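Local coordinates for cobalamin biosynthesis protein CobN (Mycobacterium tuberculosis, PDB 7C6O) that probably carries the chelation site of cobaltochelatase, the enzyme that inserts cobalt into the corrin ring during cobalamin biosynthesis, at residues A[303-308]-A[947-952]; A[878-883]-A[1052-1057]; A[882-887]-A[937-942]; A[991-996]-A[1031-1036]. All blocks are in the same frame, centred on the assembly; numbering follows the deposited sequence.

Interaction 1: A[303-308]-A[947-952]; sequences LSPLDV and AFPHVV
Pro305 and Pro949, each the first residue of a helix, lie with their CA atoms 6.0 Å apart, so that the opening turns of helices 305-313 and 949-963 meet. Val308, later in its helix, faces Ala947, which precedes the second helix, at a CA separation of 7.5 Å. The two pyrrolidine rings cross obliquely, and CB of Pro305 lies 4.0 Å from CG of Pro949. The same CB also serves the imidazole of His950: it sits over one face of the ring, 3.7 Å from the centroid and 29° off the normal, in a CH-pi contact displaced toward NE2. With its CG anti to the carbonyl carbon (chi1 -45°), His950 holds its ring against the first turn of helix 305-313. Here the contact joins two remote parts of the fold. Helix 305-313 packs against strand 283-289 of a mixed seven-stranded sheet, whereas helix 949-963 comes after the short helix 942-947 and strand 935-940 of a separate mixed sheet, built from the C-terminal third of the chain. Each helix begins with an N-cap residue followed by proline, which suits the first turn because its nitrogen needs no acceptor there. Ser304 caps the first helix through its side chain, OG accepting from Asp307 N at 3.1 Å, while the Asp307 carboxylate bonds Thr290. Phe948 takes no part across the contact; its ring meets Phe944 and packs on helix 887-893. Farther in, Val308 CG1 comes only to 4.3 Å from the carbonyl oxygen Ala947 O, while the His950 side chain also touches Lys848.

Interaction 2: A[878-883]-A[1052-1057]; sequences PRSVGL and RRIAVA
Val881 and Val1056 pair in parallel with their CA atoms 5.0 Å apart, and Gly882 pairs with Ala1057 in the next step of the same ladder. The carbonyl oxygen of Ser880 has two donors: Ala1055 N at 2.9 Å and, by a weak bond, Val1056 N. Gly882 N then gives a nearly straight bond of 2.8 Å to Val1056 O. The bare CA of Gly882 leaves room for Ile1054 CD1, 4.1 Å from it, in the place a CB would need. Around the beginning of the ladder Pro878 CB meets both the Ala1055 methyl and Val1056 CG2, the latter at 3.7 Å. Arg879 reaches across the loop leading into strand 1056-1061. Its CG takes the crowded position between backbone N and carbonyl carbon (chi1 61°), and from there the extended chain runs past the Arg1053 carbonyl until Ala1055 CB lies over one face of the guanidinium, toward its rim, 3.9 Å from NH1. A water that donates to both Arg1052 O and Ile1054 O, the second at 2.7 Å, accepts a weak bond from Arg879 NH2 and so ties the exposed end of this side chain to that loop. The Arg1053 side chain leads elsewhere, to a salt bridge with Asp981. The face carrying Val881 and Val1056 packs on helix 853-874, while Ile1054 and Ala1057 lie against helix 1072-1089. Helix 973-985 touches Arg879 and Arg1053, and strand 880-885 takes an inner place in the mixed sheet, between 1056-1061 and 935-940.

Interaction 3: A[882-887]-A[937-942]; sequences GLSVWG and TVRISG
Leu883 N donates to Thr937 O at 2.9 Å, the first of four backbone bonds that alternate between the two parallel strands. Arg939 N follows to Leu883 O at 3.0 Å and Val885 N to Arg939 O at 2.9 Å. The last, Ser941 N to Val885 O, stretches to 3.2 Å and bends to 140° where both strands give way to helices. CA-H...O contacts fill the intervals, with Gly882 CA 3.3 Å from Thr937 O. Strands 880-885 and 935-940 are adjacent inner strands of the mixed sheet, between 1056-1061 and 995-997. On the face of Leu883 and Val885, CG2 of Val885 meets CG1 of Val938 at 4.0 Å, and helix 896-905 lies against this apolar surface. The other face is more polar. Arg939 bends at its second torsion (chi2 55°), bringing NE round to a weak bond with Ile940 O and its guanidinium to a cation-pi contact with Tyr1026; its CB stays near Ser884 OG. Beyond the ladder, Ser941 CB packs obliquely on CD1 of Trp886 at 3.9 Å. The indole is held in turn by Lys1059, in a cation-pi contact, and by the edge-to-face rings of Tyr1074 and Tyr1077. Ser941 OG caps helix 942-947 at Phe944 N. Because both strands end at an N-cap, two helix N-termini emerge side by side, which would probably make the potential more positive at this buried C-terminal end of the strands.

Interaction 4: A[991-996]-A[1031-1036]; sequences ATTRIF and GFAYGR
Tyr1034 N donates to Ile995 O across 2.9 Å in a nearly straight bond, the only direct hydrogen bond between the two antiparallel segments. A water bridges the pair beside it, accepting from Ile995 N at 2.9 Å and donating to Tyr1034 O at 2.7 Å. At the non-hydrogen-bonded pair of Phe996 and Ala1033, a CA-H...O contact brings Phe996 CA to 3.1 Å from Phe1032 O. The Ala1033 methyl packs against Thr993 CG2 at 3.6 Å and, less closely, Phe996 CE1. On the opposite face Ile995 CG2 lies by Tyr1034 CB. The Thr993 methyl stands anti to the backbone N to reach Ala1033, while OG1 (chi1 -65°) turns to Arg989 O. Arg994 NH1 bridges the residues before the strand, donating to Ala991 O and, at 3.0 Å, to Thr993 O; its NE forms a salt bridge with Asp935. Tyr1034 OH bonds Ser998 O and Arg945. The weakly bonded strand 1032-1034 lies between 1041-1042 and 995-997 near one end of the mixed sheet, and Phe996 continues the bonding to Val938 of strand 935-940. With one direct bond and one water bridge the pairing is sparse, and apolar contacts of Thr993, Ile995 and Phe996 supply much of the rest.

From the N terminus, interaction 1 opens first, at 303-308. Interactions 2 and 3 open together on strand 880-885, sharing Gly882 and Leu883. Interaction 3 closes at 937-942 and interaction 1 at 947-952; interaction 4 then opens and closes between 991 and 1036, before interaction 2 closes at 1052-1057. Interaction 3 lies within the span of 1; it starts from the same stretch as 2 and closes earlier. Interaction 4 lies within the span of 2, and interactions 1 and 2 cross. Interactions 2, 3 and 4 assemble one mixed sheet, where strand 935-940 of interaction 3 bonds strand 995-997 of interaction 4. Interaction 1, touching 3 and 4 through Phe948 and Val952, ties this region to helix 305-313, remote in sequence.

Interaction 1: A[303-308]-A[947-952]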
loop_
_atom_site.group_PDB
_atom_site.type_symbol
_atom_site.label_atom_id
_atom_site.label_comp_id
_atom_site.label_asym_id
_atom_site.label_seq_id
_atom_site.Cartn_x
_atom_site.Cartn_y
_atom_site.Cartn_z
ATOM N N LEU A 303 -11.381 11.036 -0.195
ATOM C CA LEU A 303 -10.661 12.057 -0.941
ATOM C C LEU A 303 -10.903 11.896 -2.434
ATOM O O LEU A 303 -11.044 10.780 -2.943
ATOM C CB LEU A 303 -9.148 11.999 -0.666
ATOM C CG LEU A 303 -8.582 12.869 0.459
ATOM C CD1 LEU A 303 -9.205 12.499 1.800
ATOM C CD2 LEU A 303 -7.061 12.733 0.509
ATOM N N SER A 304 -10.947 13.030 -3.132
ATOM C CA SER A 304 -10.962 13.008 -4.582
ATOM C C SER A 304 -9.658 12.402 -5.096
ATOM O O SER A 304 -8.638 12.427 -4.404
ATOM C CB SER A 304 -11.130 14.421 -5.133
ATOM O OG SER A 304 -9.956 15.179 -4.896
ATOM N N PRO A 305 -9.668 11.849 -6.313
ATOM C CA PRO A 305 -8.405 11.353 -6.892
ATOM C C PRO A 305 -7.300 12.397 -6.922
ATOM O O PRO A 305 -6.127 12.052 -6.727
ATOM C CB PRO A 305 -8.828 10.915 -8.302
ATOM C CG PRO A 305 -10.271 10.539 -8.149
ATOM C CD PRO A 305 -10.830 11.532 -7.162
ATOM N N LEU A 306 -7.639 13.670 -7.151
ATOM C CA LEU A 306 -6.625 14.719 -7.111
ATOM C C LEU A 306 -6.017 14.845 -5.720
ATOM O O LEU A 306 -4.794 14.980 -5.575
ATOM C CB LEU A 306 -7.228 16.055 -7.549
ATOM C CG LEU A 306 -6.495 17.311 -7.066
ATOM C CD1 LEU A 306 -5.138 17.457 -7.746
ATOM C CD2 LEU A 306 -7.348 18.557 -7.273
ATOM N N ASP A 307 -6.853 14.809 -4.681
ATOM C CA ASP A 307 -6.339 14.968 -3.325
ATOM C C ASP A 307 -5.547 13.747 -2.871
ATOM O O ASP A 307 -4.592 13.889 -2.101
ATOM C CB ASP A 307 -7.485 15.265 -2.360
ATOM C CG ASP A 307 -8.019 16.680 -2.515
ATOM O OD1 ASP A 307 -7.471 17.437 -3.345
ATOM O OD2 ASP A 307 -8.984 17.034 -1.807
ATOM N N VAL A 308 -5.917 12.550 -3.336
ATOM C CA VAL A 308 -5.133 11.356 -3.023
ATOM C C VAL A 308 -3.700 11.527 -3.509
ATOM O O VAL A 308 -2.737 11.275 -2.774
ATOM C CB VAL A 308 -5.782 10.103 -3.638
ATOM C CG1 VAL A 308 -4.831 8.908 -3.532
ATOM C CG2 VAL A 308 -7.109 9.802 -2.965
ATOM N N ALA A 947 -6.076 3.285 -3.162
ATOM C CA ALA A 947 -4.816 3.920 -3.525
ATOM C C ALA A 947 -4.690 4.245 -5.006
ATOM O O ALA A 947 -3.881 5.110 -5.363
ATOM C CB ALA A 947 -3.639 3.023 -3.121
ATOM N N PHE A 948 -5.448 3.581 -5.873
ATOM C CA PHE A 948 -5.322 3.767 -7.319
ATOM C C PHE A 948 -6.676 4.079 -7.947
ATOM O O PHE A 948 -7.130 3.384 -8.862
ATOM C CB PHE A 948 -4.681 2.534 -7.954
ATOM C CG PHE A 948 -3.267 2.298 -7.503
ATOM C CD1 PHE A 948 -2.985 1.370 -6.514
ATOM C CD2 PHE A 948 -2.223 3.030 -8.046
ATOM C CE1 PHE A 948 -1.684 1.161 -6.091
ATOM C CE2 PHE A 948 -0.919 2.826 -7.626
ATOM C CZ PHE A 948 -0.648 1.890 -6.646
ATOM N N PRO A 949 -7.345 5.144 -7.494
ATOM C CA PRO A 949 -8.650 5.466 -8.088
ATOM C C PRO A 949 -8.541 5.872 -9.546
ATOM O O PRO A 949 -9.453 5.571 -10.327
ATOM C CB PRO A 949 -9.161 6.614 -7.207
ATOM C CG PRO A 949 -7.915 7.296 -6.747
ATOM C CD PRO A 949 -6.896 6.194 -6.559
ATOM N N HIS A 950 -7.444 6.531 -9.939
ATOM C CA HIS A 950 -7.254 6.886 -11.343
ATOM C C HIS A 950 -7.169 5.646 -12.222
ATOM O O HIS A 950 -7.607 5.674 -13.377
ATOM C CB HIS A 950 -5.985 7.726 -11.522
ATOM C CG HIS A 950 -5.816 8.815 -10.508
ATOM N ND1 HIS A 950 -5.331 8.582 -9.239
ATOM C CD2 HIS A 950 -6.045 10.148 -10.584
ATOM C CE1 HIS A 950 -5.279 9.721 -8.573
ATOM N NE2 HIS A 950 -5.706 10.688 -9.366
ATOM N N VAL A 951 -6.605 4.558 -11.697
ATOM C CA VAL A 951 -6.464 3.332 -12.478
ATOM C C VAL A 951 -7.802 2.619 -12.622
ATOM O O VAL A 951 -8.113 2.075 -13.687
ATOM C CB VAL A 951 -5.405 2.417 -11.842
ATOM C CG1 VAL A 951 -5.306 1.121 -12.620
ATOM C CG2 VAL A 951 -4.056 3.116 -11.787
ATOM N N VAL A 952 -8.605 2.595 -11.552
ATOM C CA VAL A 952 -9.951 2.028 -11.637
ATOM C C VAL A 952 -10.728 2.696 -12.762
ATOM O O VAL A 952 -11.367 2.031 -13.589
ATOM C CB VAL A 952 -10.679 2.175 -10.288
ATOM C CG1 VAL A 952 -12.143 1.777 -10.424
ATOM C CG2 VAL A 952 -9.990 1.339 -9.216
#

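Interaction 2: A[878-883]-A[1052-1057]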
loop_
_atom_site.group_PDB
_atom_site.type_symbol
_atom_site.label_atom_id
_atom_site.label_comp_id
_atom_site.label_asym_id
_atom_site.label_seq_id
_atom_site.Cartn_x
_atom_site.Cartn_y
_atom_site.Cartn_z
ATOM N N PRO A 878 -9.051 -17.876 -25.241
ATOM C CA PRO A 878 -10.014 -17.785 -24.141
ATOM C C PRO A 878 -10.965 -16.620 -24.373
ATOM O O PRO A 878 -10.553 -15.534 -24.785
ATOM C CB PRO A 878 -9.128 -17.555 -22.911
ATOM C CG PRO A 878 -7.937 -16.838 -23.457
ATOM C CD PRO A 878 -7.712 -17.400 -24.846
ATOM N N ARG A 879 -12.252 -16.862 -24.122
ATOM C CA ARG A 879 -13.246 -15.812 -24.329
ATOM C C ARG A 879 -13.089 -14.689 -23.313
ATOM O O ARG A 879 -13.341 -13.521 -23.637
ATOM C CB ARG A 879 -14.656 -16.400 -24.256
ATOM C CG ARG A 879 -14.988 -17.033 -22.914
ATOM C CD ARG A 879 -16.305 -17.791 -22.938
ATOM N NE ARG A 879 -16.478 -18.583 -21.723
ATOM C CZ ARG A 879 -15.940 -19.784 -21.534
ATOM N NH1 ARG A 879 -15.193 -20.333 -22.482
ATOM N NH2 ARG A 879 -16.145 -20.439 -20.398
ATOM N N SER A 880 -12.666 -15.018 -22.095
ATOM C CA SER A 880 -12.541 -14.037 -21.030
ATOM C C SER A 880 -11.491 -14.499 -20.033
ATOM O O SER A 880 -11.386 -15.692 -19.732
ATOM C CB SER A 880 -13.879 -13.810 -20.316
ATOM O OG SER A 880 -13.730 -12.890 -19.250
ATOM N N VAL A 881 -10.718 -13.544 -19.528
ATOM C CA VAL A 881 -9.732 -13.778 -18.481
ATOM C C VAL A 881 -10.204 -13.066 -17.223
ATOM O O VAL A 881 -10.576 -11.888 -17.274
ATOM C CB VAL A 881 -8.336 -13.278 -18.897
ATOM C CG1 VAL A 881 -7.364 -13.374 -17.730
ATOM C CG2 VAL A 881 -7.825 -14.060 -20.103
ATOM N N GLY A 882 -10.206 -13.782 -16.102
ATOM C CA GLY A 882 -10.432 -13.175 -14.802
ATOM C C GLY A 882 -9.099 -12.971 -14.110
ATOM O O GLY A 882 -8.290 -13.896 -14.016
ATOM N N LEU A 883 -8.870 -11.745 -13.641
ATOM C CA LEU A 883 -7.592 -11.381 -13.040
ATOM C C LEU A 883 -7.822 -10.680 -11.712
ATOM O O LEU A 883 -8.627 -9.747 -11.627
ATOM C CB LEU A 883 -6.780 -10.478 -13.974
ATOM C CG LEU A 883 -5.389 -10.069 -13.480
ATOM C CD1 LEU A 883 -4.449 -11.273 -13.467
ATOM C CD2 LEU A 883 -4.815 -8.940 -14.331
ATOM N N ARG A 1052 -19.436 -16.235 -15.099
ATOM C CA ARG A 1052 -19.793 -17.419 -15.870
ATOM C C ARG A 1052 -19.005 -17.517 -17.169
ATOM O O ARG A 1052 -18.845 -18.622 -17.700
ATOM C CB ARG A 1052 -21.297 -17.436 -16.171
ATOM C CG ARG A 1052 -22.158 -17.898 -15.002
ATOM C CD ARG A 1052 -23.615 -18.083 -15.413
ATOM N NE ARG A 1052 -24.523 -17.340 -14.544
ATOM C CZ ARG A 1052 -25.163 -17.858 -13.500
ATOM N NH1 ARG A 1052 -25.006 -19.137 -13.184
ATOM N NH2 ARG A 1052 -25.966 -17.093 -12.773
ATOM N N ARG A 1053 -18.496 -16.397 -17.680
ATOM C CA ARG A 1053 -17.735 -16.385 -18.921
ATOM C C ARG A 1053 -16.238 -16.572 -18.718
ATOM O O ARG A 1053 -15.519 -16.751 -19.707
ATOM C CB ARG A 1053 -17.968 -15.071 -19.675
ATOM C CG ARG A 1053 -19.397 -14.861 -20.138
ATOM C CD ARG A 1053 -19.477 -13.695 -21.108
ATOM N NE ARG A 1053 -20.828 -13.499 -21.626
ATOM C CZ ARG A 1053 -21.648 -12.534 -21.224
ATOM N NH1 ARG A 1053 -21.255 -11.669 -20.298
ATOM N NH2 ARG A 1053 -22.860 -12.431 -21.753
ATOM N N ILE A 1054 -15.753 -16.528 -17.477
ATOM C CA ILE A 1054 -14.315 -16.597 -17.236
ATOM C C ILE A 1054 -13.786 -17.949 -17.687
ATOM O O ILE A 1054 -14.201 -19.000 -17.179
ATOM C CB ILE A 1054 -13.999 -16.340 -15.759
ATOM C CG1 ILE A 1054 -14.354 -14.899 -15.386
ATOM C CG2 ILE A 1054 -12.526 -16.634 -15.478
ATOM C CD1 ILE A 1054 -14.177 -14.592 -13.908
ATOM N N ALA A 1055 -12.863 -17.929 -18.648
ATOM C CA ALA A 1055 -12.224 -19.145 -19.129
ATOM C C ALA A 1055 -10.916 -19.439 -18.409
ATOM O O ALA A 1055 -10.558 -20.613 -18.243
ATOM C CB ALA A 1055 -11.970 -19.045 -20.637
ATOM N N VAL A 1056 -10.195 -18.401 -17.986
ATOM C CA VAL A 1056 -8.947 -18.539 -17.242
ATOM C C VAL A 1056 -9.011 -17.617 -16.036
ATOM O O VAL A 1056 -9.193 -16.404 -16.192
ATOM C CB VAL A 1056 -7.712 -18.180 -18.085
ATOM C CG1 VAL A 1056 -6.468 -18.811 -17.484
ATOM C CG2 VAL A 1056 -7.893 -18.573 -19.529
ATOM N N ALA A 1057 -8.832 -18.178 -14.843
ATOM C CA ALA A 1057 -8.664 -17.379 -13.634
ATOM C C ALA A 1057 -7.171 -17.216 -13.374
ATOM O O ALA A 1057 -6.465 -18.206 -13.159
ATOM C CB ALA A 1057 -9.363 -18.033 -12.443
HETATM O O HOH W 1 -16.547 -20.242 -17.238
#

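Interaction 3: A[882-887]-A[937-942]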
loop_
_atom_site.group_PDB
_atom_site.type_symbol
_atom_site.label_atom_id
_atom_site.label_comp_id
_atom_site.label_asym_id
_atom_site.label_seq_id
_atom_site.Cartn_x
_atom_site.Cartn_y
_atom_site.Cartn_z
ATOM N N GLY A 882 -10.206 -13.782 -16.102
ATOM C CA GLY A 882 -10.432 -13.175 -14.802
ATOM C C GLY A 882 -9.099 -12.971 -14.110
ATOM O O GLY A 882 -8.290 -13.896 -14.016
ATOM N N LEU A 883 -8.870 -11.745 -13.641
ATOM C CA LEU A 883 -7.592 -11.381 -13.040
ATOM C C LEU A 883 -7.822 -10.680 -11.712
ATOM O O LEU A 883 -8.627 -9.747 -11.627
ATOM C CB LEU A 883 -6.780 -10.478 -13.974
ATOM C CG LEU A 883 -5.389 -10.069 -13.480
ATOM C CD1 LEU A 883 -4.449 -11.273 -13.467
ATOM C CD2 LEU A 883 -4.815 -8.940 -14.331
ATOM N N SER A 884 -7.109 -11.126 -10.679
ATOM C CA SER A 884 -7.122 -10.461 -9.384
ATOM C C SER A 884 -5.953 -9.488 -9.310
ATOM O O SER A 884 -4.817 -9.848 -9.631
ATOM C CB SER A 884 -7.047 -11.483 -8.249
ATOM O OG SER A 884 -8.209 -12.293 -8.221
ATOM N N VAL A 885 -6.234 -8.254 -8.890
ATOM C CA VAL A 885 -5.278 -7.155 -8.972
ATOM C C VAL A 885 -5.182 -6.489 -7.607
ATOM O O VAL A 885 -6.197 -6.033 -7.066
ATOM C CB VAL A 885 -5.681 -6.132 -10.047
ATOM C CG1 VAL A 885 -4.761 -4.931 -10.011
ATOM C CG2 VAL A 885 -5.669 -6.780 -11.428
ATOM N N TRP A 886 -3.967 -6.407 -7.067
ATOM C CA TRP A 886 -3.722 -5.860 -5.741
ATOM C C TRP A 886 -2.927 -4.563 -5.821
ATOM O O TRP A 886 -2.101 -4.372 -6.720
ATOM C CB TRP A 886 -2.955 -6.852 -4.863
ATOM C CG TRP A 886 -3.692 -8.115 -4.559
ATOM C CD1 TRP A 886 -5.042 -8.310 -4.592
ATOM C CD2 TRP A 886 -3.114 -9.368 -4.177
ATOM N NE1 TRP A 886 -5.341 -9.609 -4.251
ATOM C CE2 TRP A 886 -4.173 -10.278 -3.991
ATOM C CE3 TRP A 886 -1.802 -9.810 -3.977
ATOM C CZ2 TRP A 886 -3.961 -11.604 -3.611
ATOM C CZ3 TRP A 886 -1.594 -11.125 -3.600
ATOM C CH2 TRP A 886 -2.668 -12.006 -3.419
ATOM N N GLY A 887 -3.160 -3.684 -4.845
ATOM C CA GLY A 887 -2.419 -2.435 -4.801
ATOM C C GLY A 887 -0.944 -2.638 -4.509
ATOM O O GLY A 887 -0.088 -1.962 -5.089
ATOM N N THR A 937 -12.443 -9.689 -16.788
ATOM C CA THR A 937 -13.114 -9.361 -15.538
ATOM C C THR A 937 -12.049 -9.171 -14.470
ATOM O O THR A 937 -11.184 -10.035 -14.292
ATOM C CB THR A 937 -14.101 -10.456 -15.122
ATOM O OG1 THR A 937 -15.189 -10.499 -16.053
ATOM C CG2 THR A 937 -14.649 -10.182 -13.731
ATOM N N VAL A 938 -12.102 -8.038 -13.777
ATOM C CA VAL A 938 -11.063 -7.638 -12.833
ATOM C C VAL A 938 -11.652 -7.640 -11.433
ATOM O O VAL A 938 -12.653 -6.963 -11.171
ATOM C CB VAL A 938 -10.489 -6.254 -13.171
ATOM C CG1 VAL A 938 -9.453 -5.844 -12.133
ATOM C CG2 VAL A 938 -9.885 -6.253 -14.565
ATOM N N ARG A 939 -11.024 -8.388 -10.529
ATOM C CA ARG A 939 -11.286 -8.268 -9.100
ATOM C C ARG A 939 -10.171 -7.426 -8.490
ATOM O O ARG A 939 -9.022 -7.872 -8.407
ATOM C CB ARG A 939 -11.371 -9.639 -8.431
ATOM C CG ARG A 939 -11.416 -9.578 -6.907
ATOM C CD ARG A 939 -12.551 -8.687 -6.388
ATOM N NE ARG A 939 -12.535 -8.608 -4.928
ATOM C CZ ARG A 939 -13.051 -9.535 -4.126
ATOM N NH1 ARG A 939 -13.641 -10.606 -4.640
ATOM N NH2 ARG A 939 -12.984 -9.389 -2.807
ATOM N N ILE A 940 -10.505 -6.204 -8.086
ATOM C CA ILE A 940 -9.565 -5.342 -7.381
ATOM C C ILE A 940 -9.744 -5.568 -5.888
ATOM O O ILE A 940 -10.814 -5.971 -5.422
ATOM C CB ILE A 940 -9.760 -3.854 -7.747
ATOM C CG1 ILE A 940 -11.168 -3.384 -7.371
ATOM C CG2 ILE A 940 -9.477 -3.614 -9.232
ATOM C CD1 ILE A 940 -11.410 -1.903 -7.620
ATOM N N SER A 941 -8.683 -5.321 -5.129
ATOM C CA SER A 941 -8.802 -5.368 -3.684
ATOM C C SER A 941 -9.368 -4.049 -3.169
ATOM O O SER A 941 -9.506 -3.068 -3.906
ATOM C CB SER A 941 -7.445 -5.657 -3.042
ATOM O OG SER A 941 -6.527 -4.612 -3.306
ATOM N N GLY A 942 -9.714 -4.036 -1.882
ATOM C CA GLY A 942 -10.131 -2.791 -1.261
ATOM C C GLY A 942 -9.032 -1.747 -1.269
ATOM O O GLY A 942 -9.287 -0.563 -1.507
#

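Interaction 4: A[991-996]-A[1031-1036]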
loop_
_atom_site.group_PDB
_atom_site.type_symbol
_atom_site.label_atom_id
_atom_site.label_comp_id
_atom_site.label_asym_id
_atom_site.label_seq_id
_atom_site.Cartn_x
_atom_site.Cartn_y
_atom_site.Cartn_z
ATOM N N ALA A 991 -23.950 -3.604 -19.001
ATOM C CA ALA A 991 -23.351 -4.465 -20.015
ATOM C C ALA A 991 -21.846 -4.271 -20.144
ATOM O O ALA A 991 -21.165 -5.164 -20.657
ATOM C CB ALA A 991 -24.023 -4.225 -21.367
ATOM N N THR A 992 -21.309 -3.137 -19.699
ATOM C CA THR A 992 -19.874 -2.886 -19.752
ATOM C C THR A 992 -19.216 -2.965 -18.379
ATOM O O THR A 992 -18.062 -2.546 -18.231
ATOM C CB THR A 992 -19.590 -1.522 -20.382
ATOM O OG1 THR A 992 -20.221 -0.495 -19.606
ATOM C CG2 THR A 992 -20.113 -1.480 -21.814
ATOM N N THR A 993 -19.918 -3.482 -17.376
ATOM C CA THR A 993 -19.359 -3.599 -16.037
ATOM C C THR A 993 -18.391 -4.774 -15.997
ATOM O O THR A 993 -18.763 -5.902 -16.337
ATOM C CB THR A 993 -20.473 -3.770 -15.007
ATOM O OG1 THR A 993 -21.277 -2.583 -14.978
ATOM C CG2 THR A 993 -19.893 -4.008 -13.624
ATOM N N ARG A 994 -17.148 -4.504 -15.593
ATOM C CA ARG A 994 -16.109 -5.532 -15.519
ATOM C C ARG A 994 -15.285 -5.504 -14.240
ATOM O O ARG A 994 -14.618 -6.504 -13.947
ATOM C CB ARG A 994 -15.151 -5.415 -16.714
ATOM C CG ARG A 994 -15.767 -5.741 -18.064
ATOM C CD ARG A 994 -16.197 -7.195 -18.143
ATOM N NE ARG A 994 -16.646 -7.556 -19.486
ATOM C CZ ARG A 994 -17.879 -7.354 -19.943
ATOM N NH1 ARG A 994 -18.793 -6.788 -19.164
ATOM N NH2 ARG A 994 -18.198 -7.715 -21.179
ATOM N N ILE A 995 -15.289 -4.418 -13.474
ATOM C CA ILE A 995 -14.408 -4.257 -12.323
ATOM C C ILE A 995 -15.218 -4.472 -11.051
ATOM O O ILE A 995 -16.204 -3.768 -10.804
ATOM C CB ILE A 995 -13.741 -2.875 -12.321
ATOM C CG1 ILE A 995 -13.100 -2.590 -13.681
ATOM C CG2 ILE A 995 -12.699 -2.788 -11.209
ATOM C CD1 ILE A 995 -12.593 -1.177 -13.826
ATOM N N PHE A 996 -14.795 -5.432 -10.235
ATOM C CA PHE A 996 -15.465 -5.738 -8.981
ATOM C C PHE A 996 -14.457 -5.672 -7.840
ATOM O O PHE A 996 -13.254 -5.839 -8.049
ATOM C CB PHE A 996 -16.140 -7.115 -9.042
ATOM C CG PHE A 996 -17.140 -7.237 -10.158
ATOM C CD1 PHE A 996 -18.474 -6.926 -9.948
ATOM C CD2 PHE A 996 -16.740 -7.632 -11.426
ATOM C CE1 PHE A 996 -19.397 -7.022 -10.980
ATOM C CE2 PHE A 996 -17.656 -7.729 -12.461
ATOM C CZ PHE A 996 -18.984 -7.426 -12.237
ATOM N N GLY A 1031 -18.919 -8.693 -4.426
ATOM C CA GLY A 1031 -19.915 -8.506 -5.466
ATOM C C GLY A 1031 -20.337 -7.061 -5.645
ATOM O O GLY A 1031 -21.532 -6.750 -5.636
ATOM N N PHE A 1032 -19.364 -6.172 -5.827
ATOM C CA PHE A 1032 -19.603 -4.736 -5.894
ATOM C C PHE A 1032 -18.822 -4.151 -7.060
ATOM O O PHE A 1032 -17.629 -4.431 -7.215
ATOM C CB PHE A 1032 -19.214 -4.073 -4.567
ATOM C CG PHE A 1032 -19.938 -4.653 -3.390
ATOM C CD1 PHE A 1032 -19.425 -5.749 -2.715
ATOM C CD2 PHE A 1032 -21.161 -4.134 -2.989
ATOM C CE1 PHE A 1032 -20.107 -6.304 -1.648
ATOM C CE2 PHE A 1032 -21.847 -4.685 -1.921
ATOM C CZ PHE A 1032 -21.320 -5.769 -1.251
ATOM N N ALA A 1033 -19.493 -3.341 -7.876
ATOM C CA ALA A 1033 -18.951 -2.871 -9.143
ATOM C C ALA A 1033 -18.308 -1.500 -8.990
ATOM O O ALA A 1033 -18.857 -0.616 -8.326
ATOM C CB ALA A 1033 -20.047 -2.809 -10.207
ATOM N N TYR A 1034 -17.150 -1.320 -9.624
ATOM C CA TYR A 1034 -16.414 -0.067 -9.571
ATOM C C TYR A 1034 -16.186 0.467 -10.977
ATOM O O TYR A 1034 -16.102 -0.295 -11.945
ATOM C CB TYR A 1034 -15.081 -0.239 -8.833
ATOM C CG TYR A 1034 -15.283 -0.388 -7.344
ATOM C CD1 TYR A 1034 -15.316 0.727 -6.517
ATOM C CD2 TYR A 1034 -15.483 -1.638 -6.769
ATOM C CE1 TYR A 1034 -15.522 0.602 -5.157
ATOM C CE2 TYR A 1034 -15.690 -1.775 -5.406
ATOM C CZ TYR A 1034 -15.707 -0.650 -4.605
ATOM O OH TYR A 1034 -15.914 -0.775 -3.250
ATOM N N GLY A 1035 -16.090 1.786 -11.075
ATOM C CA GLY A 1035 -16.018 2.489 -12.336
ATOM C C GLY A 1035 -16.943 3.684 -12.344
ATOM O O GLY A 1035 -17.594 4.011 -11.353
ATOM N N ARG A 1036 -16.996 4.346 -13.498
ATOM C CA ARG A 1036 -17.811 5.548 -13.634
ATOM C C ARG A 1036 -19.286 5.227 -13.424
ATOM O O ARG A 1036 -19.836 4.323 -14.060
ATOM C CB ARG A 1036 -17.600 6.184 -15.008
ATOM C CG ARG A 1036 -16.195 6.719 -15.254
ATOM C CD ARG A 1036 -16.162 7.601 -16.500
ATOM N NE ARG A 1036 -14.806 7.840 -16.989
ATOM C CZ ARG A 1036 -14.060 8.885 -16.649
ATOM N NH1 ARG A 1036 -14.532 9.794 -15.806
ATOM N NH2 ARG A 1036 -12.837 9.021 -17.148
HETATM O O HOH W 2 -16.615 -1.870 -14.103
#